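Local coordinates for periplasmic cell division protein (SufI) (Aquifex aeolicus, PDB 6SYY) that binds four copper ions and, as a multicopper oxidase, probably couples the oxidation of its substrates to the reduction of dioxygen, at residues A[199-204]-A[246-251]; A[407-412]-A[517-522]; A[451-456]-A[505-510]. All coordinates share one frame; numbering follows the deposited sequence.

Interaction 1 of 3, residues A[199-204]-A[246-251]; sequences IDIPLI and KIYRFR
Ile-199 lies over one face of the Tyr-248 ring, its CG2 methyl 3.8 Å from the ring centroid and near the ring normal, a CH-pi contact. With chi1 at 63°, CG1 is wedged between the backbone N and the carbonyl carbon; this places CG2 above the ring and carries CD1 to within 3.6 Å of Ile-247 O. The Tyr-248 hydroxyl is held by Glu-244 N.

Asp-200 turns to the opposite face of the sheet from Phe-250 and is gripped side-on by Arg-251 in a two-pronged salt bridge. Arg-251 NE meets Asp-200 OD1 at 3.1 Å, and Arg-251 NH2 meets the syn lone pair of Asp-200 OD2 at 3.2 Å, with carboxylate and guanidinium nearly coplanar, while Arg-251 NH1 bonds to Thr-155 OG1. Arg-249 runs alongside the aspartate, its CD 3.5 Å from Asp-200 OD1, but no N-H points at the oxygen. The two guanidinium groups lie face to face, a like-charge pairing probably eased by Asp-200 and by the salt bridges of Arg-249 to Glu-185 and Asp-302.

On the face that carries Ile-201 and Phe-250, Ile-201 CB packs 3.6 Å from Phe-250 CD1, with Leu-203 CD1 close by. The backbones alternate as donors and acceptors, beginning with Arg-249 N to Ile-199 O at 2.7 Å. Such a parallel strand pair, with a charged face and an apolar one, belongs to the cupredoxin-like middle domain of a multicopper oxidase.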
loop_
_atom_site.group_PDB
_atom_site.type_symbol
_atom_site.label_atom_id
_atom_site.label_comp_id
_atom_site.label_asym_id
_atom_site.label_seq_id
_atom_site.Cartn_x
_atom_site.Cartn_y
_atom_site.Cartn_z
ATOM N N ILE A 199 2.035 19.210 8.649
ATOM C CA ILE A 199 2.416 19.238 7.241
ATOM C C ILE A 199 2.892 17.884 6.736
ATOM O O ILE A 199 3.319 17.786 5.580
ATOM C CB ILE A 199 3.481 20.318 6.957
ATOM C CG1 ILE A 199 4.773 20.025 7.721
ATOM C CG2 ILE A 199 2.940 21.713 7.309
ATOM C CD1 ILE A 199 5.897 21.000 7.410
ATOM N N ASP A 200 2.832 16.838 7.564
ATOM C CA ASP A 200 3.103 15.460 7.155
ATOM C C ASP A 200 1.775 14.712 7.263
ATOM O O ASP A 200 1.394 14.260 8.346
ATOM C CB ASP A 200 4.194 14.835 8.025
ATOM C CG ASP A 200 4.733 13.526 7.455
ATOM O OD1 ASP A 200 4.125 12.983 6.510
ATOM O OD2 ASP A 200 5.772 13.036 7.951
ATOM N N ILE A 201 1.074 14.585 6.142
ATOM C CA ILE A 201 -0.337 14.225 6.118
ATOM C C ILE A 201 -0.517 12.890 5.401
ATOM O O ILE A 201 -0.116 12.752 4.241
ATOM C CB ILE A 201 -1.184 15.311 5.434
ATOM C CG1 ILE A 201 -0.941 16.680 6.083
ATOM C CG2 ILE A 201 -2.657 14.921 5.439
ATOM C CD1 ILE A 201 -1.324 16.759 7.534
ATOM N N PRO A 202 -1.132 11.889 6.030
ATOM C CA PRO A 202 -1.488 10.670 5.299
ATOM C C PRO A 202 -2.709 10.903 4.427
ATOM O O PRO A 202 -3.642 11.611 4.807
ATOM C CB PRO A 202 -1.792 9.662 6.416
ATOM C CG PRO A 202 -2.260 10.505 7.550
ATOM C CD PRO A 202 -1.499 11.808 7.456
ATOM N N LEU A 203 -2.697 10.291 3.244
ATOM C CA LEU A 203 -3.843 10.325 2.336
ATOM C C LEU A 203 -4.127 8.882 1.926
ATOM O O LEU A 203 -3.609 8.387 0.921
ATOM C CB LEU A 203 -3.585 11.230 1.130
ATOM C CG LEU A 203 -3.254 12.707 1.389
ATOM C CD1 LEU A 203 -3.079 13.436 0.072
ATOM C CD2 LEU A 203 -4.324 13.388 2.227
ATOM N N ILE A 204 -4.946 8.201 2.724
ATOM C CA ILE A 204 -5.356 6.834 2.437
ATOM C C ILE A 204 -6.571 6.929 1.519
ATOM O O ILE A 204 -7.689 7.184 1.970
ATOM C CB ILE A 204 -5.655 6.055 3.719
ATOM C CG1 ILE A 204 -4.395 6.001 4.594
ATOM C CG2 ILE A 204 -6.170 4.656 3.389
ATOM C CD1 ILE A 204 -4.665 5.802 6.068
ATOM N N LYS A 246 3.289 26.624 2.410
ATOM C CA LYS A 246 4.372 25.844 2.990
ATOM C C LYS A 246 4.586 24.612 2.122
ATOM O O LYS A 246 3.799 24.318 1.218
ATOM C CB LYS A 246 4.068 25.431 4.446
ATOM C CG LYS A 246 4.028 26.576 5.449
ATOM C CD LYS A 246 4.126 26.088 6.891
ATOM C CE LYS A 246 2.813 25.517 7.387
ATOM N NZ LYS A 246 2.886 25.138 8.828
ATOM N N ILE A 247 5.664 23.888 2.403
ATOM C CA ILE A 247 5.838 22.556 1.840
ATOM C C ILE A 247 5.088 21.560 2.712
ATOM O O ILE A 247 5.260 21.536 3.936
ATOM C CB ILE A 247 7.325 22.187 1.738
ATOM C CG1 ILE A 247 8.024 23.067 0.696
ATOM C CG2 ILE A 247 7.475 20.692 1.426
ATOM C CD1 ILE A 247 9.538 22.956 0.709
ATOM N N TYR A 248 4.237 20.753 2.085
ATOM C CA TYR A 248 3.539 19.665 2.754
ATOM C C TYR A 248 4.029 18.333 2.207
ATOM O O TYR A 248 4.269 18.192 1.004
ATOM C CB TYR A 248 2.024 19.762 2.564
ATOM C CG TYR A 248 1.353 20.788 3.440
ATOM C CD1 TYR A 248 1.524 22.146 3.203
ATOM C CD2 TYR A 248 0.538 20.402 4.498
ATOM C CE1 TYR A 248 0.912 23.094 4.003
ATOM C CE2 TYR A 248 -0.079 21.342 5.305
ATOM C CZ TYR A 248 0.112 22.688 5.051
ATOM O OH TYR A 248 -0.497 23.636 5.841
ATOM N N ARG A 249 4.181 17.362 3.094
ATOM C CA ARG A 249 4.426 15.986 2.695
ATOM C C ARG A 249 3.118 15.216 2.787
ATOM O O ARG A 249 2.456 15.233 3.830
ATOM C CB ARG A 249 5.487 15.337 3.579
ATOM C CG ARG A 249 5.633 13.847 3.358
ATOM C CD ARG A 249 6.723 13.297 4.236
ATOM N NE ARG A 249 7.082 11.935 3.868
ATOM C CZ ARG A 249 8.177 11.325 4.305
ATOM N NH1 ARG A 249 9.009 11.970 5.116
ATOM N NH2 ARG A 249 8.442 10.081 3.933
ATOM N N PHE A 250 2.741 14.557 1.697
ATOM C CA PHE A 250 1.565 13.697 1.683
ATOM C C PHE A 250 2.004 12.266 1.413
ATOM O O PHE A 250 2.689 11.996 0.419
ATOM C CB PHE A 250 0.548 14.162 0.642
ATOM C CG PHE A 250 0.030 15.545 0.887
ATOM C CD1 PHE A 250 -0.887 15.783 1.899
ATOM C CD2 PHE A 250 0.462 16.609 0.114
ATOM C CE1 PHE A 250 -1.364 17.060 2.134
ATOM C CE2 PHE A 250 -0.011 17.886 0.344
ATOM C CZ PHE A 250 -0.925 18.113 1.354
ATOM N N ARG A 251 1.619 11.359 2.307
ATOM C CA ARG A 251 1.876 9.930 2.162
ATOM C C ARG A 251 0.634 9.311 1.544
ATOM O O ARG A 251 -0.329 8.990 2.245
ATOM C CB ARG A 251 2.208 9.295 3.504
ATOM C CG ARG A 251 3.459 9.858 4.131
ATOM C CD ARG A 251 3.628 9.350 5.537
ATOM N NE ARG A 251 4.744 10.011 6.204
ATOM C CZ ARG A 251 5.952 9.478 6.347
ATOM N NH1 ARG A 251 6.209 8.264 5.870
ATOM N NH2 ARG A 251 6.899 10.160 6.970
#

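Interaction 2 of 3, residues A[407-412]-A[517-522]; sequences FTINGE and EGMMVN
Phe-407 O takes a hydrogen bond of 2.7 Å from a water that also donates, more weakly, to Glu-517 O. A second water accepts from Phe-407 N at 2.8 Å and gives a weak bond to Glu-517 OE2. Both polar atoms of the Phe-407 backbone are therefore linked through solvent to the residue that follows helix 512-516.

Beside these bridges the contact is apolar and turns on Met-519, which is modelled in two conformers; the one described has an extended side chain, and its sulfur contacts, the approach to copper included, are less certain for that. Its CG is anti to the backbone N (chi1 -162°), and the chain runs obliquely past Phe-407, bringing Met-519 SD to 3.5 Å from Phe-407 CB. The sulfur stands 5.0 Å from the centroid of the Phe-407 ring, a Met-aromatic contact oblique to the ring. The same side chain approaches the copper held by His-451, Cys-509 and His-514 to about 3 Å, consistent with the axial position of a type 1 copper site.

The two segments belong to facing sheets of the C-terminal cupredoxin-like domain, a beta-sandwich. Strand 407-409 pairs with 394-402, whereas strand 520-522 pairs with 503-509. Gly-518, at phi 117°, is the C' residue of a Schellman motif that ends the helix, with Met-519 N bonded to His-514 O, and so turns the chain into the second strand. Ile-409 crosses the methionine at about a right angle; its CD1 is 3.6 Å from Met-519 C and 3.9 Å from Met-519 CG. Farther along, Ile-409 CG2 and Val-521 CG2 are 4.4 Å apart.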
loop_
_atom_site.group_PDB
_atom_site.type_symbol
_atom_site.label_atom_id
_atom_site.label_comp_id
_atom_site.label_asym_id
_atom_site.label_seq_id
_atom_site.Cartn_x
_atom_site.Cartn_y
_atom_site.Cartn_z
ATOM N N PHE A 407 -7.862 -15.693 -13.364
ATOM C CA PHE A 407 -6.506 -15.225 -13.614
ATOM C C PHE A 407 -5.485 -16.193 -13.034
ATOM O O PHE A 407 -5.647 -16.690 -11.916
ATOM C CB PHE A 407 -6.296 -13.836 -13.019
ATOM C CG PHE A 407 -6.997 -12.743 -13.764
ATOM C CD1 PHE A 407 -6.728 -12.521 -15.106
ATOM C CD2 PHE A 407 -7.913 -11.924 -13.122
ATOM C CE1 PHE A 407 -7.370 -11.509 -15.798
ATOM C CE2 PHE A 407 -8.563 -10.914 -13.807
ATOM C CZ PHE A 407 -8.289 -10.704 -15.146
ATOM N N THR A 408 -4.423 -16.450 -13.798
ATOM C CA THR A 408 -3.421 -17.442 -13.439
ATOM C C THR A 408 -2.041 -16.810 -13.327
ATOM O O THR A 408 -1.754 -15.763 -13.916
ATOM C CB THR A 408 -3.354 -18.581 -14.465
ATOM O OG1 THR A 408 -2.926 -18.060 -15.735
ATOM C CG2 THR A 408 -4.710 -19.252 -14.610
ATOM N N ILE A 409 -1.188 -17.482 -12.564
ATOM C CA ILE A 409 0.225 -17.155 -12.447
ATOM C C ILE A 409 0.982 -18.411 -12.851
ATOM O O ILE A 409 0.949 -19.418 -12.133
ATOM C CB ILE A 409 0.602 -16.709 -11.028
ATOM C CG1 ILE A 409 -0.181 -15.457 -10.631
ATOM C CG2 ILE A 409 2.089 -16.447 -10.929
ATOM C CD1 ILE A 409 -0.010 -15.068 -9.175
ATOM N N ASN A 410 1.648 -18.362 -14.004
ATOM C CA ASN A 410 2.342 -19.520 -14.560
ATOM C C ASN A 410 1.413 -20.730 -14.625
ATOM O O ASN A 410 1.767 -21.848 -14.240
ATOM C CB ASN A 410 3.612 -19.830 -13.767
ATOM C CG ASN A 410 4.761 -18.903 -14.128
ATOM O OD1 ASN A 410 4.627 -18.041 -14.992
ATOM N ND2 ASN A 410 5.896 -19.079 -13.463
ATOM N N GLY A 411 0.196 -20.488 -15.114
ATOM C CA GLY A 411 -0.792 -21.539 -15.280
ATOM C C GLY A 411 -1.454 -22.025 -14.010
ATOM O O GLY A 411 -2.264 -22.954 -14.070
ATOM N N GLU A 412 -1.155 -21.422 -12.862
ATOM C CA GLU A 412 -1.615 -21.926 -11.579
ATOM C C GLU A 412 -2.378 -20.855 -10.811
ATOM O O GLU A 412 -2.146 -19.654 -10.983
ATOM C CB GLU A 412 -0.439 -22.419 -10.734
ATOM C CG GLU A 412 0.417 -23.454 -11.429
ATOM C CD GLU A 412 1.235 -24.277 -10.458
ATOM O OE1 GLU A 412 1.892 -23.676 -9.583
ATOM O OE2 GLU A 412 1.217 -25.522 -10.565
ATOM N N GLU A 517 -9.677 -14.563 -5.458
ATOM C CA GLU A 517 -10.085 -15.634 -6.349
ATOM C C GLU A 517 -8.908 -16.467 -6.842
ATOM O O GLU A 517 -9.080 -17.289 -7.749
ATOM C CB GLU A 517 -10.888 -15.071 -7.523
ATOM C CG GLU A 517 -10.169 -14.061 -8.357
ATOM C CD GLU A 517 -11.130 -13.142 -9.082
ATOM O OE1 GLU A 517 -12.335 -13.161 -8.746
ATOM O OE2 GLU A 517 -10.682 -12.401 -9.983
ATOM N N GLY A 518 -7.724 -16.283 -6.259
ATOM C CA GLY A 518 -6.653 -17.251 -6.390
ATOM C C GLY A 518 -5.398 -16.784 -7.094
ATOM O O GLY A 518 -4.487 -17.597 -7.282
ATOM N N MET A 519 -5.297 -15.521 -7.496
ATOM C CA MET A 519 -4.099 -15.001 -8.142
ATOM C C MET A 519 -2.997 -14.810 -7.112
ATOM O O MET A 519 -2.601 -13.680 -6.823
ATOM C CB MET A 519 -4.422 -13.685 -8.852
ATOM C CG MET A 519 -3.410 -13.285 -9.899
ATOM S SD MET A 519 -4.046 -12.053 -11.049
ATOM C CE MET A 519 -2.669 -11.946 -12.193
ATOM N N MET A 520 -2.494 -15.914 -6.564
ATOM C CA MET A 520 -1.576 -15.882 -5.433
ATOM C C MET A 520 -0.851 -17.218 -5.368
ATOM O O MET A 520 -1.481 -18.269 -5.517
ATOM C CB MET A 520 -2.361 -15.608 -4.140
ATOM C CG MET A 520 -1.634 -15.884 -2.849
ATOM S SD MET A 520 -2.671 -15.440 -1.436
ATOM C CE MET A 520 -4.250 -16.137 -1.914
ATOM N N VAL A 521 0.469 -17.175 -5.177
ATOM C CA VAL A 521 1.290 -18.374 -5.031
ATOM C C VAL A 521 2.304 -18.143 -3.917
ATOM O O VAL A 521 2.518 -17.018 -3.463
ATOM C CB VAL A 521 2.031 -18.758 -6.333
ATOM C CG1 VAL A 521 1.057 -19.167 -7.420
ATOM C CG2 VAL A 521 2.918 -17.612 -6.798
ATOM N N ASN A 522 2.931 -19.231 -3.483
ATOM C CA ASN A 522 4.088 -19.159 -2.605
ATOM C C ASN A 522 5.363 -19.212 -3.433
ATOM O O ASN A 522 5.401 -19.801 -4.516
ATOM C CB ASN A 522 4.118 -20.317 -1.600
ATOM C CG ASN A 522 2.920 -20.344 -0.670
ATOM O OD1 ASN A 522 2.451 -19.311 -0.197
ATOM N ND2 ASN A 522 2.428 -21.543 -0.389
HETATM O O HOH W 1 -7.316 -16.110 -9.818
HETATM O O HOH W 2 -8.527 -14.639 -10.904
#

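Interaction 3 of 3, residues A[451-456]-A[505-510]; sequences HPMHIH and YLLHCH. With CU (copper (II) ion), chain C; CU (copper (II) ion), chain B; CU (copper (II) ion), chain E; O (oxygen atom), chain F.
Cys-509 SG (2.0 Å) and His-451 ND1 (2.2 Å) meet at a copper they share with His-514. The two antiparallel strands belong to the C-terminal cupredoxin-like domain; one carries the H-x-x-H-x-H stretch (His-451, His-454, His-456), the other His-Cys-His, in which Cys-509 binds the type 1 copper while its neighbours His-508 and His-510 bind coppers of the trinuclear cluster.

Packing is tight mid-pair, where backbone bonds lock His-454 to His-508 in both directions; on one face the Met-453 tip and Ile-455 CG2 close on the methyls of Leu-507. On the face of His-454 and His-508, with His-456 joining from just past the strand end, His-456 NE2 (2.1 Å) and His-508 NE2 (2.2 Å) bind a second copper, shared with His-161 and the bound oxygen. These rings meet rim to rim, and Leu-506 CB sits 3.7 Å over the centre of the His-456 ring. His-510 meets the His-454 face in an offset edge-to-face pair and binds a further copper with His-120 and His-159; His-454 binds the last with His-118. From outside, Thr-447 OG1 holds His-451 NE2 and Asp-129 holds His-456 ND1.

The Tyr-505 end is looser: its CB rests 3.7 Å from His-456 O, its ring leans obliquely past that carbonyl, and its hydroxyl bonds to Ala-124 O. An alanine here would probably leave Ala-124 O without its mate and open a gap beside the His-456 backbone.

With His-508 CG between the backbone N and the carbonyl carbon (chi1 67°), His-508 ND1 donates to Cys-509 O at 2.8 Å from above the carbonyl plane.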
loop_
_atom_site.group_PDB
_atom_site.type_symbol
_atom_site.label_atom_id
_atom_site.label_comp_id
_atom_site.label_asym_id
_atom_site.label_seq_id
_atom_site.Cartn_x
_atom_site.Cartn_y
_atom_site.Cartn_z
ATOM N N HIS A 451 -2.467 -5.554 -13.617
ATOM C CA HIS A 451 -2.295 -6.223 -12.333
ATOM C C HIS A 451 -1.174 -5.560 -11.547
ATOM O O HIS A 451 -0.027 -5.527 -12.009
ATOM C CB HIS A 451 -1.984 -7.708 -12.521
ATOM C CG HIS A 451 -2.981 -8.429 -13.368
ATOM N ND1 HIS A 451 -4.225 -8.794 -12.903
ATOM C CD2 HIS A 451 -2.921 -8.849 -14.655
ATOM C CE1 HIS A 451 -4.889 -9.409 -13.866
ATOM N NE2 HIS A 451 -4.120 -9.454 -14.939
ATOM N N PRO A 452 -1.458 -5.023 -10.372
ATOM C CA PRO A 452 -0.371 -4.562 -9.501
ATOM C C PRO A 452 0.218 -5.730 -8.727
ATOM O O PRO A 452 -0.372 -6.200 -7.749
ATOM C CB PRO A 452 -1.065 -3.543 -8.588
ATOM C CG PRO A 452 -2.478 -4.047 -8.488
ATOM C CD PRO A 452 -2.786 -4.788 -9.778
ATOM N N MET A 453 1.370 -6.221 -9.169
ATOM C CA MET A 453 1.945 -7.449 -8.635
ATOM C C MET A 453 2.812 -7.149 -7.420
ATOM O O MET A 453 3.695 -6.285 -7.471
ATOM C CB MET A 453 2.757 -8.173 -9.708
ATOM C CG MET A 453 1.924 -8.658 -10.886
ATOM S SD MET A 453 0.604 -9.786 -10.385
ATOM C CE MET A 453 1.548 -11.081 -9.577
ATOM N N HIS A 454 2.565 -7.876 -6.338
ATOM C CA HIS A 454 3.229 -7.665 -5.061
ATOM C C HIS A 454 3.921 -8.952 -4.636
ATOM O O HIS A 454 3.358 -10.044 -4.771
ATOM C CB HIS A 454 2.206 -7.210 -4.007
ATOM C CG HIS A 454 2.752 -7.118 -2.616
ATOM N ND1 HIS A 454 3.823 -6.316 -2.285
ATOM C CD2 HIS A 454 2.359 -7.714 -1.464
ATOM C CE1 HIS A 454 4.075 -6.433 -0.993
ATOM N NE2 HIS A 454 3.201 -7.274 -0.472
ATOM N N ILE A 455 5.155 -8.832 -4.154
ATOM C CA ILE A 455 5.862 -9.939 -3.520
ATOM C C ILE A 455 6.064 -9.591 -2.054
ATOM O O ILE A 455 6.296 -8.427 -1.706
ATOM C CB ILE A 455 7.214 -10.257 -4.193
ATOM C CG1 ILE A 455 8.142 -9.042 -4.161
ATOM C CG2 ILE A 455 7.014 -10.738 -5.618
ATOM C CD1 ILE A 455 9.544 -9.345 -4.637
ATOM N N HIS A 456 5.952 -10.596 -1.196
ATOM C CA HIS A 456 6.289 -10.448 0.208
ATOM C C HIS A 456 7.776 -10.722 0.413
ATOM O O HIS A 456 8.452 -11.288 -0.448
ATOM C CB HIS A 456 5.453 -11.399 1.071
ATOM C CG HIS A 456 3.983 -11.108 1.049
ATOM N ND1 HIS A 456 3.125 -11.545 2.036
ATOM C CD2 HIS A 456 3.217 -10.433 0.160
ATOM C CE1 HIS A 456 1.896 -11.149 1.757
ATOM N NE2 HIS A 456 1.925 -10.472 0.624
ATOM N N TYR A 505 7.151 -17.040 1.234
ATOM C CA TYR A 505 6.638 -15.715 0.942
ATOM C C TYR A 505 5.613 -15.795 -0.179
ATOM O O TYR A 505 5.682 -16.668 -1.046
ATOM C CB TYR A 505 7.773 -14.763 0.567
ATOM C CG TYR A 505 8.657 -14.387 1.734
ATOM C CD1 TYR A 505 8.103 -14.010 2.955
ATOM C CD2 TYR A 505 10.043 -14.413 1.622
ATOM C CE1 TYR A 505 8.902 -13.660 4.027
ATOM C CE2 TYR A 505 10.851 -14.068 2.689
ATOM C CZ TYR A 505 10.276 -13.694 3.889
ATOM O OH TYR A 505 11.076 -13.349 4.956
ATOM N N LEU A 506 4.650 -14.882 -0.144
ATOM C CA LEU A 506 3.609 -14.829 -1.156
ATOM C C LEU A 506 4.059 -14.020 -2.364
ATOM O O LEU A 506 4.899 -13.119 -2.262
ATOM C CB LEU A 506 2.334 -14.214 -0.586
ATOM C CG LEU A 506 1.596 -15.046 0.455
ATOM C CD1 LEU A 506 0.410 -14.265 0.966
ATOM C CD2 LEU A 506 1.153 -16.360 -0.156
ATOM N N LEU A 507 3.499 -14.369 -3.518
ATOM C CA LEU A 507 3.545 -13.544 -4.720
ATOM C C LEU A 507 2.132 -13.521 -5.275
ATOM O O LEU A 507 1.559 -14.580 -5.552
ATOM C CB LEU A 507 4.541 -14.093 -5.747
ATOM C CG LEU A 507 4.751 -13.356 -7.076
ATOM C CD1 LEU A 507 6.130 -13.666 -7.632
ATOM C CD2 LEU A 507 3.698 -13.733 -8.104
ATOM N N HIS A 508 1.561 -12.327 -5.419
ATOM C CA HIS A 508 0.147 -12.234 -5.746
ATOM C C HIS A 508 -0.160 -10.869 -6.340
ATOM O O HIS A 508 0.577 -9.899 -6.146
ATOM C CB HIS A 508 -0.730 -12.485 -4.508
ATOM C CG HIS A 508 -0.618 -11.426 -3.454
ATOM N ND1 HIS A 508 -1.532 -10.400 -3.330
ATOM C CD2 HIS A 508 0.297 -11.234 -2.474
ATOM C CE1 HIS A 508 -1.183 -9.621 -2.321
ATOM N NE2 HIS A 508 -0.076 -10.105 -1.785
ATOM N N CYS A 509 -1.261 -10.818 -7.080
ATOM C CA CYS A 509 -1.810 -9.547 -7.519
ATOM C C CYS A 509 -2.428 -8.818 -6.338
ATOM O O CYS A 509 -3.014 -9.436 -5.446
ATOM C CB CYS A 509 -2.861 -9.777 -8.597
ATOM S SG CYS A 509 -3.683 -8.290 -9.137
ATOM N N HIS A 510 -2.299 -7.493 -6.325
ATOM C CA HIS A 510 -2.835 -6.712 -5.222
ATOM C C HIS A 510 -4.182 -6.089 -5.542
ATOM O O HIS A 510 -4.659 -5.241 -4.779
ATOM C CB HIS A 510 -1.850 -5.633 -4.781
ATOM C CG HIS A 510 -1.992 -5.270 -3.339
ATOM N ND1 HIS A 510 -3.004 -4.458 -2.873
ATOM C CD2 HIS A 510 -1.277 -5.644 -2.252
ATOM C CE1 HIS A 510 -2.894 -4.332 -1.562
ATOM N NE2 HIS A 510 -1.853 -5.039 -1.161
HETATM CU CU CU C . -0.022 -9.846 0.420
HETATM CU CU CU B . -4.707 -8.936 -10.775
HETATM CU CU CU E . -1.096 -5.506 0.970
HETATM O O O F . -0.683 -7.859 0.590
#

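How the interactions relate
From the N terminus, interaction 1 comes first: segment 246-251 returns to 199-204 after 41 residues, closing a loop within the middle domain. The chain then runs on to the C-terminal domain, where interaction 2 spans 104 residues between 407-412 and 517-522. Interaction 3 opens and closes within that span, bringing 505-510 back to 451-456. Interactions 2 and 3 adjoin, because strands 503-509 and 520-525 are neighbours in one sheet; Val-521 O lies 2.8 Å from Leu-507 N, a probable hydrogen bond. Interaction 2 joins this sheet to the facing one. Interaction 1 lies across the chain's centre, its nearest atoms about 11 Å from those of interaction 3.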